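Local coordinates for zinc chaperone AztD (Citrobacter koseri, PDB 6CMK), which acts as a periplasmic zinc chaperone, binding zinc and handing one ion directly to the solute-binding protein AztC of the AztABCD transport system, at residues Ser73-Thr78 with Leu147-Val152; Ala135-Gly140 with Val180-Asn185; Phe312-Thr317 with Asn360-Thr365. All coordinates share one frame; numbering follows the deposited sequence.

Contact 1: Ser73-Thr78 with Leu147-Val152; sequences SESGAT and LGESAV
Glu149 reaches from the first turn of the short helix 149-153 into the loop Ser73-Thr78, tying two consecutive blades of the beta propeller together. The loop joins strands 69-72 and 78-83; the helix directly follows strand 143-148 of the next blade. With CG anti to the backbone N (chi1 -178°) and the chain extended beyond it, the carboxylate is carried into the loop's hydroxyl cluster. Its tight side is OE2, buried between two donors: Ser73 OG gives a 2.7 Å bond to Glu149 OE2 on the syn side, and Thr78 OG1 gives one of 2.8 Å on the anti side. Both hydroxyls lie 28° out of the carboxylate plane, on the same face. Thr78 CG2 adds an apolar flank, 3.9 Å from Glu149 CG, and Leu153 lies against Ala77 and Thr78.

The other carboxylate oxygen is held more loosely, beside the exposed Ser75. The Ser75 hydroxyl donates only weakly to the carboxylate, with Ser75 OG 2.9 Å from Glu149 OE1. Ser75 OG in turn accepts from Ala77 N at 3.0 Å, closing an ST turn. A water finishes this side, accepting from Ser75 N at 2.9 Å and donating to Glu149 OE1 at 2.8 Å.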
ATOM      1  N   SER B  73     -12.514  -6.386   2.112  1.00 14.85           N
ATOM      2  CA  SER B  73     -11.575  -5.685   2.970  1.00 13.41           C
ATOM      3  C   SER B  73     -10.560  -4.932   2.122  1.00 15.99           C
ATOM      4  O   SER B  73     -10.364  -5.225   0.941  1.00 15.42           O
ATOM      5  CB  SER B  73     -10.836  -6.658   3.879  1.00 14.61           C
ATOM      6  OG  SER B  73      -9.961  -7.462   3.110  1.00 13.95           O
ATOM      7  N   GLU B  74      -9.908  -3.955   2.745  1.00 11.76           N
ATOM      8  CA  GLU B  74      -8.840  -3.234   2.054  1.00 15.59           C
ATOM      9  C   GLU B  74      -7.721  -4.176   1.620  1.00 16.05           C
ATOM     10  O   GLU B  74      -7.203  -4.056   0.501  1.00 15.49           O
ATOM     11  CB  GLU B  74      -8.297  -2.121   2.950  1.00 14.38           C
ATOM     12  CG  GLU B  74      -9.270  -0.978   3.142  1.00 18.69           C
ATOM     13  CD  GLU B  74      -8.675   0.228   3.827  1.00 24.32           C
ATOM     14  OE1 GLU B  74      -7.771   0.065   4.682  1.00 18.11           O
ATOM     15  OE2 GLU B  74      -9.127   1.351   3.503  1.00 25.67           O
ATOM     16  N   SER B  75      -7.325  -5.109   2.491  1.00 15.57           N
ATOM     17  CA  SER B  75      -6.281  -6.062   2.136  1.00 12.60           C
ATOM     18  C   SER B  75      -6.712  -6.981   1.010  1.00 17.86           C
ATOM     19  O   SER B  75      -5.851  -7.591   0.366  1.00 16.99           O
ATOM     20  CB  SER B  75      -5.896  -6.923   3.340  1.00 15.99           C
ATOM     21  OG  SER B  75      -6.872  -7.926   3.579  1.00 15.25           O
ATOM     22  N   GLY B  76      -8.026  -7.127   0.801  1.00 13.23           N
ATOM     23  CA  GLY B  76      -8.582  -8.082  -0.128  1.00 13.46           C
ATOM     24  C   GLY B  76      -8.592  -9.518   0.347  1.00 14.04           C
ATOM     25  O   GLY B  76      -8.988 -10.402  -0.420  1.00 15.72           O
ATOM     26  N   ALA B  77      -8.170  -9.789   1.582  1.00 14.01           N
ATOM     27  CA  ALA B  77      -8.100 -11.169   2.032  1.00 16.92           C
ATOM     28  C   ALA B  77      -9.456 -11.702   2.478  1.00 14.04           C
ATOM     29  O   ALA B  77      -9.634 -12.922   2.535  1.00 16.18           O
ATOM     30  CB  ALA B  77      -7.088 -11.311   3.172  1.00 17.36           C
ATOM     31  N   THR B  78     -10.418 -10.829   2.785  1.00 15.73           N
ATOM     32  CA  THR B  78     -11.730 -11.274   3.237  1.00 14.61           C
ATOM     33  C   THR B  78     -12.827 -10.566   2.463  1.00 14.05           C
ATOM     34  O   THR B  78     -12.682  -9.401   2.077  1.00 15.05           O
ATOM     35  CB  THR B  78     -11.925 -11.035   4.738  1.00 17.76           C
ATOM     36  OG1 THR B  78     -11.783  -9.645   5.037  1.00 20.39           O
ATOM     37  CG2 THR B  78     -10.913 -11.840   5.537  1.00 22.93           C
ATOM     38  N   LEU B 147     -14.696  -5.637  15.192  1.00 14.12           N
ATOM     39  CA  LEU B 147     -13.793  -6.776  15.220  1.00 14.08           C
ATOM     40  C   LEU B 147     -12.617  -6.465  14.307  1.00 13.92           C
ATOM     41  O   LEU B 147     -12.469  -5.342  13.820  1.00 15.22           O
ATOM     42  CB  LEU B 147     -14.512  -8.058  14.814  1.00 14.92           C
ATOM     43  CG  LEU B 147     -15.235  -8.050  13.472  1.00 21.25           C
ATOM     44  CD1 LEU B 147     -15.240  -9.457  12.947  1.00 23.05           C
ATOM     45  CD2 LEU B 147     -16.665  -7.523  13.601  1.00 21.77           C
ATOM     46  N   GLY B 148     -11.758  -7.462  14.109  1.00 16.08           N
ATOM     47  CA  GLY B 148     -10.552  -7.277  13.329  1.00 13.30           C
ATOM     48  C   GLY B 148     -10.331  -8.412  12.351  1.00 15.39           C
ATOM     49  O   GLY B 148     -10.626  -9.565  12.638  1.00 17.40           O
ATOM     50  N   GLU B 149      -9.772  -8.055  11.190  1.00 13.88           N
ATOM     51  CA  GLU B 149      -9.571  -9.003  10.094  1.00 13.32           C
ATOM     52  C   GLU B 149      -8.528 -10.064  10.423  1.00 12.56           C
ATOM     53  O   GLU B 149      -8.664 -11.219  10.005  1.00 15.50           O
ATOM     54  CB  GLU B 149      -9.144  -8.263   8.820  1.00 15.89           C
ATOM     55  CG  GLU B 149      -8.963  -9.205   7.625  1.00 18.73           C
ATOM     56  CD  GLU B 149      -8.563  -8.502   6.334  1.00 21.75           C
ATOM     57  OE1 GLU B 149      -7.684  -7.620   6.385  1.00 24.70           O
ATOM     58  OE2 GLU B 149      -9.117  -8.852   5.261  1.00 16.29           O
ATOM     59  N   SER B 150      -7.456  -9.689  11.123  1.00 15.50           N
ATOM     60  CA  SER B 150      -6.419 -10.667  11.432  1.00 18.09           C
ATOM     61  C   SER B 150      -6.986 -11.799  12.275  1.00 17.95           C
ATOM     62  O   SER B 150      -6.741 -12.981  11.999  1.00 16.82           O
ATOM     63  CB  SER B 150      -5.249  -9.983  12.137  1.00 24.56           C
ATOM     64  OG  SER B 150      -4.295 -10.937  12.578  1.00 29.99           O
ATOM     65  N   ALA B 151      -7.787 -11.456  13.284  1.00 14.41           N
ATOM     66  CA  ALA B 151      -8.453 -12.477  14.087  1.00 16.45           C
ATOM     67  C   ALA B 151      -9.400 -13.319  13.240  1.00 15.39           C
ATOM     68  O   ALA B 151      -9.406 -14.552  13.332  1.00 18.48           O
ATOM     69  CB  ALA B 151      -9.207 -11.813  15.236  1.00 21.52           C
ATOM     70  N   VAL B 152     -10.197 -12.670  12.391  1.00 16.49           N
ATOM     71  CA  VAL B 152     -11.155 -13.390  11.558  1.00 19.33           C
ATOM     72  C   VAL B 152     -10.445 -14.439  10.709  1.00 20.38           C
ATOM     73  O   VAL B 152     -10.887 -15.589  10.607  1.00 20.68           O
ATOM     74  CB  VAL B 152     -11.939 -12.398  10.683  1.00 28.96           C
ATOM     75  CG1 VAL B 152     -12.884 -13.133   9.728  1.00 63.53           C
ATOM     76  CG2 VAL B 152     -12.674 -11.413  11.569  1.00 59.50           C
TER
HETATM   77  O   HOH W   1      -7.798  -5.039   5.368  1.00 15.84           O

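Contact 2: Ala135-Gly140 with Val180-Asn185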
ATOM      1  N   ALA B 135     -16.317  -2.671  11.300  1.00 13.56           N
ATOM      2  CA  ALA B 135     -17.518  -2.288  12.035  1.00 16.19           C
ATOM      3  C   ALA B 135     -18.721  -2.734  11.230  1.00 16.63           C
ATOM      4  O   ALA B 135     -18.905  -2.282  10.100  1.00 17.40           O
ATOM      5  CB  ALA B 135     -17.580  -0.777  12.281  1.00 19.08           C
ATOM      6  N   GLN B 136     -19.539  -3.614  11.811  1.00 16.48           N
ATOM      7  CA  GLN B 136     -20.767  -4.084  11.185  1.00 14.80           C
ATOM      8  C   GLN B 136     -21.954  -3.479  11.926  1.00 16.12           C
ATOM      9  O   GLN B 136     -22.087  -3.660  13.144  1.00 19.48           O
ATOM     10  CB  GLN B 136     -20.834  -5.614  11.191  1.00 16.20           C
ATOM     11  CG  GLN B 136     -22.141  -6.185  10.646  1.00 16.87           C
ATOM     12  CD  GLN B 136     -22.298  -5.883   9.172  1.00 15.67           C
ATOM     13  OE1 GLN B 136     -21.446  -6.254   8.363  1.00 17.85           O
ATOM     14  NE2 GLN B 136     -23.374  -5.202   8.814  1.00 17.78           N
ATOM     15  N   TRP B 137     -22.799  -2.757  11.196  1.00 15.49           N
ATOM     16  CA  TRP B 137     -24.021  -2.181  11.743  1.00 19.72           C
ATOM     17  C   TRP B 137     -25.168  -3.179  11.674  1.00 16.98           C
ATOM     18  O   TRP B 137     -25.270  -3.977  10.736  1.00 17.57           O
ATOM     19  CB  TRP B 137     -24.403  -0.917  10.978  1.00 21.96           C
ATOM     20  CG  TRP B 137     -25.430  -0.085  11.672  1.00 20.31           C
ATOM     21  CD1 TRP B 137     -26.789  -0.173  11.555  1.00 20.30           C
ATOM     22  CD2 TRP B 137     -25.172   0.972  12.594  1.00 17.21           C
ATOM     23  NE1 TRP B 137     -27.395   0.770  12.361  1.00 21.75           N
ATOM     24  CE2 TRP B 137     -26.417   1.484  13.008  1.00 18.15           C
ATOM     25  CE3 TRP B 137     -24.000   1.535  13.116  1.00 19.69           C
ATOM     26  CZ2 TRP B 137     -26.525   2.535  13.911  1.00 21.84           C
ATOM     27  CZ3 TRP B 137     -24.113   2.580  14.023  1.00 22.38           C
ATOM     28  CH2 TRP B 137     -25.368   3.070  14.402  1.00 20.54           C
ATOM     29  N   PHE B 138     -26.046  -3.119  12.676  1.00 17.91           N
ATOM     30  CA  PHE B 138     -27.275  -3.910  12.690  1.00 22.19           C
ATOM     31  C   PHE B 138     -28.439  -2.958  12.927  1.00 26.60           C
ATOM     32  O   PHE B 138     -28.556  -2.377  14.010  1.00 21.07           O
ATOM     33  CB  PHE B 138     -27.235  -5.007  13.763  1.00 22.52           C
ATOM     34  CG  PHE B 138     -26.285  -6.124  13.443  1.00 20.67           C
ATOM     35  CD1 PHE B 138     -24.947  -6.015  13.771  1.00 20.47           C
ATOM     36  CD2 PHE B 138     -26.726  -7.271  12.806  1.00 19.86           C
ATOM     37  CE1 PHE B 138     -24.060  -7.030  13.472  1.00 19.06           C
ATOM     38  CE2 PHE B 138     -25.851  -8.294  12.509  1.00 21.73           C
ATOM     39  CZ  PHE B 138     -24.508  -8.170  12.840  1.00 23.51           C
ATOM     40  N   ASP B 139     -29.293  -2.806  11.912  1.00 19.15           N
ATOM     41  CA  ASP B 139     -30.397  -1.855  11.968  1.00 19.67           C
ATOM     42  C   ASP B 139     -31.397  -2.170  13.074  1.00 29.57           C
ATOM     43  O   ASP B 139     -32.109  -1.263  13.519  1.00 28.90           O
ATOM     44  CB  ASP B 139     -31.132  -1.827  10.629  1.00 26.02           C
ATOM     45  CG  ASP B 139     -30.324  -1.175   9.520  1.00 33.12           C
ATOM     46  OD1 ASP B 139     -29.234  -0.621   9.785  1.00 23.66           O
ATOM     47  OD2 ASP B 139     -30.791  -1.221   8.363  1.00 33.10           O
ATOM     48  N   GLY B 140     -31.487  -3.426  13.512  1.00 23.64           N
ATOM     49  CA  GLY B 140     -32.447  -3.818  14.528  1.00 25.68           C
ATOM     50  C   GLY B 140     -31.863  -4.041  15.903  1.00 29.96           C
ATOM     51  O   GLY B 140     -32.585  -4.502  16.797  1.00 30.61           O
ATOM     52  N   VAL B 180     -16.679   6.099  15.173  1.00 16.80           N
ATOM     53  CA  VAL B 180     -17.640   7.153  14.876  1.00 15.17           C
ATOM     54  C   VAL B 180     -18.953   6.474  14.536  1.00 18.33           C
ATOM     55  O   VAL B 180     -18.996   5.601  13.661  1.00 17.17           O
ATOM     56  CB  VAL B 180     -17.173   8.053  13.721  1.00 17.80           C
ATOM     57  CG1 VAL B 180     -18.300   9.000  13.292  1.00 16.70           C
ATOM     58  CG2 VAL B 180     -15.936   8.836  14.141  1.00 19.36           C
ATOM     59  N   VAL B 181     -20.019   6.866  15.224  1.00 19.59           N
ATOM     60  CA  VAL B 181     -21.321   6.249  15.018  1.00 23.41           C
ATOM     61  C   VAL B 181     -22.344   7.338  14.757  1.00 17.12           C
ATOM     62  O   VAL B 181     -22.238   8.463  15.255  1.00 19.71           O
ATOM     63  CB  VAL B 181     -21.773   5.381  16.219  1.00 22.32           C
ATOM     64  CG1 VAL B 181     -20.787   4.264  16.474  1.00 20.44           C
ATOM     65  CG2 VAL B 181     -21.953   6.226  17.467  1.00 19.17           C
ATOM     66  N   SER B 182     -23.356   6.977  13.987  1.00 17.91           N
ATOM     67  CA  SER B 182     -24.458   7.877  13.723  1.00 18.49           C
ATOM     68  C   SER B 182     -25.344   7.992  14.957  1.00 19.95           C
ATOM     69  O   SER B 182     -25.409   7.087  15.793  1.00 22.17           O
ATOM     70  CB  SER B 182     -25.254   7.364  12.534  1.00 20.94           C
ATOM     71  OG  SER B 182     -25.658   6.031  12.759  1.00 19.60           O
ATOM     72  N   ILE B 183     -26.022   9.125  15.058  1.00 18.45           N
ATOM     73  CA  ILE B 183     -26.854   9.481  16.205  1.00 19.36           C
ATOM     74  C   ILE B 183     -28.308   9.275  15.799  1.00 24.72           C
ATOM     75  O   ILE B 183     -28.742   9.862  14.803  1.00 23.64           O
ATOM     76  CB  ILE B 183     -26.608  10.937  16.627  1.00 22.30           C
ATOM     77  CG1 ILE B 183     -25.142  11.136  17.045  1.00 21.60           C
ATOM     78  CG2 ILE B 183     -27.571  11.353  17.733  1.00 22.61           C
ATOM     79  CD1 ILE B 183     -24.733  12.592  17.083  1.00 27.76           C
ATOM     80  N   PRO B 184     -29.095   8.470  16.515  1.00 20.55           N
ATOM     81  CA  PRO B 184     -30.492   8.289  16.106  1.00 21.75           C
ATOM     82  C   PRO B 184     -31.281   9.571  16.301  1.00 25.89           C
ATOM     83  O   PRO B 184     -30.996  10.380  17.190  1.00 25.38           O
ATOM     84  CB  PRO B 184     -31.000   7.181  17.036  1.00 26.38           C
ATOM     85  CG  PRO B 184     -30.129   7.302  18.263  1.00 21.71           C
ATOM     86  CD  PRO B 184     -28.774   7.718  17.744  1.00 21.62           C
ATOM     87  N   ASN B 185     -32.291   9.747  15.461  1.00 25.90           N
ATOM     88  CA  ASN B 185     -33.212  10.857  15.621  1.00 28.98           C
ATOM     89  C   ASN B 185     -33.903  10.722  16.971  1.00 29.42           C
ATOM     90  O   ASN B 185     -34.524   9.682  17.235  1.00 27.23           O
ATOM     91  CB  ASN B 185     -34.231  10.864  14.486  1.00 26.84           C
ATOM     92  CG  ASN B 185     -35.218  12.010  14.593  1.00 30.20           C
ATOM     93  OD1 ASN B 185     -35.843  12.219  15.628  1.00 31.98           O
ATOM     94  ND2 ASN B 185     -35.358  12.764  13.508  1.00 30.27           N
TER
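Ser182 OG is gripped by two polar groups, the side-chain NE2 of His168 and the backbone N of Val171, while the indole of Trp137 lies beside it. Across the contact its nearest neighbour is Trp137 CH2, 3.4 Å from Ser182 OG; Trp137 CZ2 follows at 3.8 Å from the same oxygen. The bonds to His168 NE2 and Val171 N satisfy the hydroxyl, and the indole carbons lie against it obliquely, without a hydrogen bond.

Trp137 is placed by its first torsion, which sets CG anti to the backbone N (chi1 -166°) and sends the six-membered ring across toward strand 178-183. There Val181 meets the edge of the indole near its plane, with CB 4.3 Å from Trp137 CZ3, and Ala172 touches both side chains. At the pyrrole end Trp137 NE1 bonds to His168 O, and the rings of Trp137 and His168 pack edge-to-face. His168 thus engages both Trp137 and Ser182, which probably helps hold the indole and the hydroxyl in relation to each other.

The backbone of Trp137 is anchored too: its O accepts from Gln136 NE2 over 3.0 Å in a nearly straight bond (168° at the hydrogen), and the same amide nitrogen reaches Gly125 O. Two residues on, Asp139 OD2 bonds to His169 ND1, a second-shell contact consistent with steering that ligand's imidazole. The Trp137 side chain lies about 4 Å from that of His126 and about 8 Å from the zinc ion. Two adjacent blades thus meet through their second strands in a buried interblade seam of the beta propeller, bordering the high-affinity zinc site 1 formed by His126, His169 and His216.

Contact 3: Phe312-Thr317 with Asn360-Thr365; sequences FAYVFT and NKIYVT
Tyr314 and Ile362 meet because each turns its first side-chain branch anti to its own carbonyl carbon: CG of Tyr314 at chi1 -51° and CG1 of Ile362 at chi1 -56°. Starting from facing strands, the two side chains come from opposite directions and overlap at the interface between two consecutive blades of the beta propeller. Strands 312-317 and 361-366 are each the second strand of their four-stranded blade. They are not hydrogen-bond partners: the CA atoms of Tyr314 and Ile362 are 9.2 Å apart and those of Phe316 and Val364 8.8 Å, a spacing bridged by side chains. These matched pairs also show that the two strands advance in the same sense.

In the first pair the methyl of Ile362 sits over one face of the phenol. Ile362 CD1 lies 3.8 Å from the centroid of the Tyr314 ring and 22° off its normal, which meets the geometry of a CH-pi contact. The methyl is displaced toward the hydroxyl end of the ring, where its closest approach is 3.5 Å to Tyr314 CZ. Leu322 packs against both residues, and Val357 against the tyrosine.

The second pair buries less surface. Phe316 and Val364 cross obliquely, and a single methyl does the touching: Val364 CG1 is 3.8 Å from Phe316 CE2 and 4.1 Å from Phe316 CD2. Ile355, from the outermost strand 355-358, packs on both Phe316 and Ile362 and so connects the two pairs into one buried layer. At the phenol end of the first pair, Tyr314 OH, 3.7 Å from Ile362 CD1, is hydrogen-bonded to Asp306 OD2.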
ATOM      1  N   PHE B 312      -9.860   7.599 -12.971  1.00 16.48           N
ATOM      2  CA  PHE B 312     -11.146   7.228 -13.545  1.00 17.26           C
ATOM      3  C   PHE B 312     -12.078   6.616 -12.506  1.00 14.48           C
ATOM      4  O   PHE B 312     -11.642   5.968 -11.547  1.00 14.03           O
ATOM      5  CB  PHE B 312     -10.963   6.243 -14.699  1.00 12.51           C
ATOM      6  CG  PHE B 312     -10.335   6.863 -15.915  1.00 18.40           C
ATOM      7  CD1 PHE B 312     -10.977   7.886 -16.584  1.00 17.20           C
ATOM      8  CD2 PHE B 312      -9.105   6.433 -16.380  1.00 31.06           C
ATOM      9  CE1 PHE B 312     -10.411   8.474 -17.695  1.00 26.46           C
ATOM     10  CE2 PHE B 312      -8.530   7.016 -17.495  1.00 28.19           C
ATOM     11  CZ  PHE B 312      -9.185   8.037 -18.153  1.00 35.16           C
ATOM     12  N   ALA B 313     -13.378   6.833 -12.723  1.00 15.39           N
ATOM     13  CA  ALA B 313     -14.444   6.095 -12.058  1.00 13.38           C
ATOM     14  C   ALA B 313     -15.478   5.742 -13.118  1.00 15.23           C
ATOM     15  O   ALA B 313     -15.409   6.209 -14.252  1.00 14.99           O
ATOM     16  CB  ALA B 313     -15.093   6.896 -10.927  1.00 14.22           C
ATOM     17  N   TYR B 314     -16.434   4.900 -12.756  1.00 12.57           N
ATOM     18  CA  TYR B 314     -17.454   4.465 -13.704  1.00 13.67           C
ATOM     19  C   TYR B 314     -18.843   4.600 -13.105  1.00 17.98           C
ATOM     20  O   TYR B 314     -19.053   4.301 -11.933  1.00 13.18           O
ATOM     21  CB  TYR B 314     -17.226   3.008 -14.137  1.00 13.55           C
ATOM     22  CG  TYR B 314     -15.821   2.816 -14.599  1.00 13.48           C
ATOM     23  CD1 TYR B 314     -15.380   3.408 -15.772  1.00 18.78           C
ATOM     24  CD2 TYR B 314     -14.914   2.114 -13.831  1.00 15.32           C
ATOM     25  CE1 TYR B 314     -14.072   3.278 -16.168  1.00 18.85           C
ATOM     26  CE2 TYR B 314     -13.612   1.978 -14.219  1.00 15.31           C
ATOM     27  CZ  TYR B 314     -13.199   2.552 -15.388  1.00 14.87           C
ATOM     28  OH  TYR B 314     -11.883   2.420 -15.768  1.00 18.02           O
ATOM     29  N   VAL B 315     -19.786   5.062 -13.923  0.67 15.50           N
ATOM     30  CA  VAL B 315     -21.195   5.133 -13.549  0.67 13.98           C
ATOM     31  C   VAL B 315     -21.992   4.343 -14.571  0.67 14.49           C
ATOM     32  O   VAL B 315     -21.784   4.497 -15.781  0.67 15.82           O
ATOM     33  CB  VAL B 315     -21.713   6.580 -13.485  0.67 15.04           C
ATOM     34  CG1 VAL B 315     -23.080   6.617 -12.800  0.67 14.68           C
ATOM     35  CG2 VAL B 315     -20.733   7.490 -12.787  0.67 18.29           C
ATOM     36  N   PHE B 316     -22.896   3.502 -14.089  1.00 14.72           N
ATOM     37  CA  PHE B 316     -23.836   2.807 -14.957  1.00 15.32           C
ATOM     38  C   PHE B 316     -25.189   3.496 -14.851  1.00 16.29           C
ATOM     39  O   PHE B 316     -25.642   3.817 -13.750  1.00 15.85           O
ATOM     40  CB  PHE B 316     -23.968   1.331 -14.568  1.00 15.30           C
ATOM     41  CG  PHE B 316     -24.633   0.488 -15.623  1.00 17.49           C
ATOM     42  CD1 PHE B 316     -25.998   0.302 -15.621  1.00 23.06           C
ATOM     43  CD2 PHE B 316     -23.882  -0.103 -16.620  1.00 24.67           C
ATOM     44  CE1 PHE B 316     -26.608  -0.464 -16.597  1.00 21.79           C
ATOM     45  CE2 PHE B 316     -24.481  -0.869 -17.596  1.00 23.62           C
ATOM     46  CZ  PHE B 316     -25.848  -1.049 -17.584  1.00 18.14           C
ATOM     47  N   THR B 317     -25.827   3.731 -15.995  1.00 16.62           N
ATOM     48  CA  THR B 317     -27.080   4.470 -16.039  1.00 17.10           C
ATOM     49  C   THR B 317     -28.194   3.574 -16.570  1.00 17.78           C
ATOM     50  O   THR B 317     -27.947   2.529 -17.178  1.00 17.82           O
ATOM     51  CB  THR B 317     -26.949   5.747 -16.897  1.00 18.51           C
ATOM     52  OG1 THR B 317     -26.229   5.467 -18.107  1.00 19.76           O
ATOM     53  CG2 THR B 317     -26.223   6.850 -16.126  1.00 18.63           C
ATOM     54  N   ASN B 360      -7.070  -5.090 -15.653  1.00 14.03           N
ATOM     55  CA  ASN B 360      -7.328  -4.119 -16.709  1.00 15.43           C
ATOM     56  C   ASN B 360      -8.696  -4.332 -17.347  1.00 15.67           C
ATOM     57  O   ASN B 360      -8.897  -4.030 -18.525  1.00 15.93           O
ATOM     58  CB  ASN B 360      -6.217  -4.191 -17.750  1.00 18.77           C
ATOM     59  CG  ASN B 360      -4.858  -3.857 -17.156  1.00 29.73           C
ATOM     60  OD1 ASN B 360      -4.759  -3.089 -16.189  1.00 22.58           O
ATOM     61  ND2 ASN B 360      -3.805  -4.441 -17.718  1.00 33.83           N
ATOM     62  N   LYS B 361      -9.645  -4.845 -16.567  1.00 15.45           N
ATOM     63  CA  LYS B 361     -10.968  -5.180 -17.060  1.00 14.78           C
ATOM     64  C   LYS B 361     -12.039  -4.598 -16.148  1.00 14.02           C
ATOM     65  O   LYS B 361     -11.852  -4.459 -14.929  1.00 14.18           O
ATOM     66  CB  LYS B 361     -11.157  -6.698 -17.158  1.00 14.41           C
ATOM     67  CG  LYS B 361     -10.316  -7.343 -18.232  1.00 18.55           C
ATOM     68  CD  LYS B 361     -10.369  -8.852 -18.126  1.00 35.20           C
ATOM     69  CE  LYS B 361      -9.842  -9.518 -19.386  1.00 50.32           C
ATOM     70  NZ  LYS B 361     -10.141 -10.977 -19.407  1.00 52.05           N
ATOM     71  N   ILE B 362     -13.170  -4.282 -16.762  1.00 18.69           N
ATOM     72  CA  ILE B 362     -14.368  -3.823 -16.079  1.00 15.57           C
ATOM     73  C   ILE B 362     -15.443  -4.886 -16.249  1.00 13.64           C
ATOM     74  O   ILE B 362     -15.597  -5.461 -17.334  1.00 15.19           O
ATOM     75  CB  ILE B 362     -14.853  -2.471 -16.634  1.00 16.42           C
ATOM     76  CG1 ILE B 362     -13.739  -1.419 -16.548  1.00 17.41           C
ATOM     77  CG2 ILE B 362     -16.077  -1.998 -15.852  1.00 16.09           C
ATOM     78  CD1 ILE B 362     -14.040  -0.178 -17.367  1.00 21.17           C
ATOM     79  N   TYR B 363     -16.176  -5.149 -15.172  1.00 13.47           N
ATOM     80  CA  TYR B 363     -17.167  -6.219 -15.118  1.00 15.68           C
ATOM     81  C   TYR B 363     -18.520  -5.626 -14.762  1.00 14.94           C
ATOM     82  O   TYR B 363     -18.640  -4.886 -13.782  1.00 16.78           O
ATOM     83  CB  TYR B 363     -16.778  -7.289 -14.091  1.00 15.11           C
ATOM     84  CG  TYR B 363     -15.455  -7.922 -14.387  1.00 13.64           C
ATOM     85  CD1 TYR B 363     -14.272  -7.266 -14.067  1.00 16.43           C
ATOM     86  CD2 TYR B 363     -15.378  -9.148 -15.034  1.00 15.35           C
ATOM     87  CE1 TYR B 363     -13.052  -7.821 -14.370  1.00 16.30           C
ATOM     88  CE2 TYR B 363     -14.149  -9.714 -15.332  1.00 18.81           C
ATOM     89  CZ  TYR B 363     -12.995  -9.039 -14.986  1.00 16.71           C
ATOM     90  OH  TYR B 363     -11.757  -9.585 -15.281  1.00 22.82           O
ATOM     91  N   VAL B 364     -19.537  -5.955 -15.555  1.00 16.34           N
ATOM     92  CA  VAL B 364     -20.881  -5.430 -15.356  1.00 15.08           C
ATOM     93  C   VAL B 364     -21.831  -6.613 -15.303  1.00 15.66           C
ATOM     94  O   VAL B 364     -21.938  -7.366 -16.278  1.00 18.33           O
ATOM     95  CB  VAL B 364     -21.296  -4.456 -16.476  1.00 16.57           C
ATOM     96  CG1 VAL B 364     -22.724  -3.970 -16.242  1.00 18.86           C
ATOM     97  CG2 VAL B 364     -20.336  -3.276 -16.551  1.00 17.59           C
ATOM     98  N   THR B 365     -22.518  -6.783 -14.177  1.00 15.61           N
ATOM     99  CA  THR B 365     -23.490  -7.857 -14.097  1.00 17.00           C
ATOM    100  C   THR B 365     -24.732  -7.484 -14.892  1.00 17.81           C
ATOM    101  O   THR B 365     -25.123  -6.315 -14.965  1.00 18.60           O
ATOM    102  CB  THR B 365     -23.867  -8.166 -12.652  1.00 17.75           C
ATOM    103  OG1 THR B 365     -24.422  -7.002 -12.023  1.00 20.84           O
ATOM    104  CG2 THR B 365     -22.644  -8.631 -11.878  1.00 20.19           C
TER

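All three contacts join consecutive blades of one propeller, at three separate interblade seams. Contacts 1 and 2 share the sheet that runs from strand 124-130 to strand 160-163, in which 133-138 and 143-148 are neighbours: contact 1 ties it to the preceding blade, contact 2 to the following one. Their centres are 21 Å apart, their nearest atoms about 5 Å, and their segments alternate along the chain. Contact 3 comes later in sequence, between the blades that begin with strands 300-305 and 355-358, with its centre 25 Å from contact 1 and 30 Å from contact 2, on the other side of the chain's centre from contact 2. Among them, contact 2 alone borders a zinc site; contacts 1 and 3 join blades away from the metals.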